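Abbfa_003403 (Acinetobacter baumannii, PDB 4ZXH) probably assembles a peptide product as a four-domain nonribosomal peptide synthetase, with condensation, adenylation, phosphopantetheine-bearing carrier and thioesterase domains. Local coordinates at residues V42-L53 and Q385-Q396. Sequence-based numbering, arbitrary orientation.
Sequences VVAFDVKVNQSL and QDLTLGSFPVRQ. With K (potassium ion), chain D.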
# COMPACT_ATOMS: atom_id res chain seq x y z
N VAL A 42 4.16 -21.01 -21.93
CA VAL A 42 5.35 -21.52 -22.59
C VAL A 42 5.40 -23.03 -22.52
O VAL A 42 5.41 -23.60 -21.42
CB VAL A 42 6.67 -20.99 -21.95
CG1 VAL A 42 7.88 -21.63 -22.65
CG2 VAL A 42 6.74 -19.49 -22.00
N VAL A 43 5.43 -23.66 -23.68
CA VAL A 43 5.76 -25.07 -23.77
C VAL A 43 7.07 -25.18 -24.56
O VAL A 43 7.22 -24.52 -25.61
CB VAL A 43 4.62 -25.89 -24.43
CG1 VAL A 43 4.20 -25.29 -25.75
CG2 VAL A 43 5.04 -27.31 -24.65
N ALA A 44 8.03 -25.96 -24.06
CA ALA A 44 9.36 -26.05 -24.69
C ALA A 44 9.87 -27.49 -24.86
O ALA A 44 9.54 -28.39 -24.07
CB ALA A 44 10.38 -25.25 -23.88
N PHE A 45 10.72 -27.69 -25.86
CA PHE A 45 11.16 -29.04 -26.17
C PHE A 45 12.61 -29.10 -26.58
O PHE A 45 13.14 -28.18 -27.20
CB PHE A 45 10.30 -29.67 -27.27
CG PHE A 45 8.85 -29.83 -26.91
CD1 PHE A 45 8.44 -30.79 -26.00
CD2 PHE A 45 7.89 -29.02 -27.49
CE1 PHE A 45 7.10 -30.95 -25.66
CE2 PHE A 45 6.54 -29.17 -27.16
CZ PHE A 45 6.15 -30.14 -26.24
N ASP A 46 13.25 -30.19 -26.19
CA ASP A 46 14.52 -30.58 -26.76
C ASP A 46 14.15 -31.21 -28.10
O ASP A 46 13.28 -32.07 -28.14
CB ASP A 46 15.24 -31.54 -25.82
CG ASP A 46 16.68 -31.77 -26.21
OD1 ASP A 46 16.95 -31.94 -27.41
OD2 ASP A 46 17.55 -31.74 -25.30
N VAL A 47 14.76 -30.76 -29.19
CA VAL A 47 14.43 -31.33 -30.50
C VAL A 47 15.67 -31.82 -31.23
O VAL A 47 16.53 -31.02 -31.58
CB VAL A 47 13.70 -30.32 -31.40
CG1 VAL A 47 13.30 -31.00 -32.72
CG2 VAL A 47 12.47 -29.78 -30.71
N LYS A 48 15.76 -33.13 -31.44
CA LYS A 48 16.85 -33.72 -32.21
C LYS A 48 16.30 -34.16 -33.56
O LYS A 48 15.25 -34.80 -33.63
CB LYS A 48 17.47 -34.91 -31.47
CG LYS A 48 18.32 -34.53 -30.28
CD LYS A 48 18.85 -35.75 -29.54
CE LYS A 48 19.62 -35.38 -28.28
NZ LYS A 48 18.81 -34.55 -27.32
N VAL A 49 17.00 -33.80 -34.64
CA VAL A 49 16.45 -34.00 -35.98
C VAL A 49 17.31 -34.92 -36.82
O VAL A 49 18.47 -35.18 -36.51
CB VAL A 49 16.25 -32.65 -36.73
CG1 VAL A 49 15.32 -31.71 -35.95
CG2 VAL A 49 17.58 -31.97 -37.00
N ASN A 50 16.69 -35.44 -37.88
CA ASN A 50 17.36 -36.17 -38.94
C ASN A 50 17.33 -35.30 -40.20
O ASN A 50 16.54 -34.35 -40.27
CB ASN A 50 16.68 -37.52 -39.19
CG ASN A 50 16.84 -38.49 -38.03
OD1 ASN A 50 17.87 -38.50 -37.35
ND2 ASN A 50 15.84 -39.35 -37.82
N GLN A 51 18.16 -35.59 -41.20
CA GLN A 51 18.21 -34.72 -42.38
C GLN A 51 16.94 -34.76 -43.23
O GLN A 51 16.70 -33.85 -44.04
CB GLN A 51 19.42 -35.08 -43.26
CG GLN A 51 20.10 -33.84 -43.89
CD GLN A 51 20.66 -32.85 -42.86
OE1 GLN A 51 20.40 -31.64 -42.92
NE2 GLN A 51 21.44 -33.36 -41.91
N SER A 52 16.10 -35.79 -43.03
CA SER A 52 14.91 -35.97 -43.85
C SER A 52 13.78 -34.98 -43.48
O SER A 52 12.74 -34.94 -44.15
CB SER A 52 14.41 -37.42 -43.77
OG SER A 52 14.09 -37.83 -42.44
N LEU A 53 14.00 -34.20 -42.43
CA LEU A 53 13.05 -33.17 -42.00
C LEU A 53 12.89 -32.11 -43.09
O LEU A 53 11.80 -31.60 -43.33
CB LEU A 53 13.49 -32.52 -40.68
CG LEU A 53 12.55 -31.50 -40.03
CD1 LEU A 53 11.13 -32.06 -39.88
CD2 LEU A 53 13.07 -31.04 -38.68
N GLN A 385 9.80 -40.25 -37.46
CA GLN A 385 10.73 -40.53 -38.54
C GLN A 385 11.76 -39.40 -38.67
O GLN A 385 12.96 -39.66 -38.80
CB GLN A 385 9.95 -40.72 -39.83
CG GLN A 385 10.77 -40.68 -41.08
CD GLN A 385 9.98 -41.09 -42.31
OE1 GLN A 385 8.74 -41.15 -42.30
NE2 GLN A 385 10.70 -41.40 -43.38
N ASP A 386 11.31 -38.15 -38.60
CA ASP A 386 12.21 -37.03 -38.92
C ASP A 386 12.84 -36.36 -37.70
O ASP A 386 13.85 -35.68 -37.85
CB ASP A 386 11.46 -35.97 -39.73
CG ASP A 386 11.05 -36.46 -41.12
OD1 ASP A 386 11.76 -37.31 -41.71
OD2 ASP A 386 10.01 -35.98 -41.62
N LEU A 387 12.26 -36.54 -36.51
CA LEU A 387 12.76 -35.87 -35.31
C LEU A 387 12.39 -36.55 -34.01
O LEU A 387 11.67 -37.54 -33.99
CB LEU A 387 12.27 -34.42 -35.25
CG LEU A 387 10.80 -34.06 -35.50
CD1 LEU A 387 9.93 -34.63 -34.47
CD2 LEU A 387 10.67 -32.55 -35.39
N THR A 388 12.86 -35.97 -32.92
CA THR A 388 12.66 -36.53 -31.59
C THR A 388 12.45 -35.42 -30.59
O THR A 388 13.26 -34.48 -30.54
CB THR A 388 13.87 -37.40 -31.16
OG1 THR A 388 14.00 -38.51 -32.07
CG2 THR A 388 13.71 -37.89 -29.74
N LEU A 389 11.37 -35.50 -29.80
CA LEU A 389 11.09 -34.49 -28.76
C LEU A 389 11.49 -34.99 -27.38
O LEU A 389 11.19 -36.12 -27.02
CB LEU A 389 9.60 -34.10 -28.71
CG LEU A 389 8.86 -33.36 -29.83
CD1 LEU A 389 7.54 -32.88 -29.30
CD2 LEU A 389 9.65 -32.20 -30.38
N GLY A 390 12.15 -34.14 -26.60
CA GLY A 390 12.52 -34.47 -25.24
C GLY A 390 12.09 -33.35 -24.32
O GLY A 390 11.64 -32.31 -24.81
N SER A 391 12.20 -33.55 -23.01
CA SER A 391 11.80 -32.52 -22.04
C SER A 391 12.72 -31.33 -22.11
O SER A 391 13.88 -31.48 -22.46
CB SER A 391 11.81 -33.06 -20.61
OG SER A 391 10.78 -34.01 -20.41
N PHE A 392 12.19 -30.15 -21.78
CA PHE A 392 13.02 -28.98 -21.47
C PHE A 392 12.25 -28.05 -20.51
O PHE A 392 11.48 -27.20 -20.95
CB PHE A 392 13.45 -28.25 -22.74
CG PHE A 392 14.49 -27.18 -22.50
CD1 PHE A 392 15.83 -27.48 -22.58
CD2 PHE A 392 14.11 -25.88 -22.19
CE1 PHE A 392 16.78 -26.51 -22.36
CE2 PHE A 392 15.05 -24.90 -21.96
CZ PHE A 392 16.39 -25.20 -22.04
N PRO A 393 12.45 -28.22 -19.20
CA PRO A 393 11.66 -27.41 -18.26
C PRO A 393 12.01 -25.93 -18.29
O PRO A 393 13.16 -25.53 -18.39
CB PRO A 393 12.01 -28.01 -16.90
CG PRO A 393 12.53 -29.41 -17.22
CD PRO A 393 13.25 -29.25 -18.51
N VAL A 394 10.97 -25.12 -18.18
CA VAL A 394 11.10 -23.68 -18.23
C VAL A 394 10.19 -23.04 -17.19
O VAL A 394 8.97 -23.26 -17.20
CB VAL A 394 10.75 -23.14 -19.64
CG1 VAL A 394 10.55 -21.66 -19.60
CG2 VAL A 394 11.84 -23.46 -20.61
N ARG A 395 10.75 -22.27 -16.26
CA ARG A 395 9.91 -21.43 -15.42
C ARG A 395 8.97 -20.59 -16.31
O ARG A 395 9.41 -19.98 -17.28
CB ARG A 395 10.76 -20.53 -14.53
CG ARG A 395 11.46 -21.24 -13.37
CD ARG A 395 12.51 -20.31 -12.70
NE ARG A 395 11.95 -19.04 -12.25
CZ ARG A 395 12.66 -18.03 -11.74
NH1 ARG A 395 13.97 -18.13 -11.61
NH2 ARG A 395 12.04 -16.93 -11.35
N GLN A 396 7.68 -20.58 -16.01
CA GLN A 396 6.74 -19.82 -16.83
C GLN A 396 5.47 -19.43 -16.07
O GLN A 396 5.15 -20.00 -15.02
CB GLN A 396 6.40 -20.60 -18.11
CG GLN A 396 5.82 -21.97 -17.89
CD GLN A 396 4.31 -21.93 -17.98
OE1 GLN A 396 3.75 -21.51 -19.00
NE2 GLN A 396 3.64 -22.32 -16.90
K K D . 8.96 -32.51 -18.64
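Leu389 straddles Phe45 and Val47 on one face of an antiparallel strand pair, one methyl to each. Its CB leaves the backbone on the same side as Val47, its non-hydrogen-bonded partner. With chi1 at -66°, CG stands anti to the carbonyl carbon. CD1 sits over the Phe45 ring, 4.0 Å from the centroid and 9° off the ring normal, a CH-pi contact. CD2 packs 3.7 Å from Val47 CG2, side by side, and also lies against Phe45 CB. A bound phospholipid also touches Leu389, so this apolar face borders the lipid pocket.

The backbone evidence for pairing is a ladder. Asp46 and Gly390 exchange two hydrogen bonds, with Gly390 N to Asp46 O at 2.8 Å. In the next such pair, Lys48 N to Thr388 O is well directed (162° at the hydrogen) but the return bond is weak. On the face carrying Asp46, Lys48 and Thr388, Lys48 NZ forms a salt bridge with Asp46 OD1 whose hydrogen bond is weak.

Beyond the ladder, Asn50 N binds Asp386 O at 2.9 Å, and Asn50 ND2 reaches Gln385 O nearly in its own amide plane. At the far end Gln396 folds back at chi2, and Val42 N points at a lone pair of Gln396 OE1, in the carbonyl plane, at 3.0 Å. Ser391 OG, 2.9 Å from the potassium ion, completes a site with the carbonyls of Glu371, Leu372, Leu374 and Ile376. Strand 387-391, from the C-terminal half, inserts beside strand 40-49 in the N-terminal lobe's sheet, a crossover typical of the two-lobed, chloramphenicol-acetyltransferase-like condensation fold.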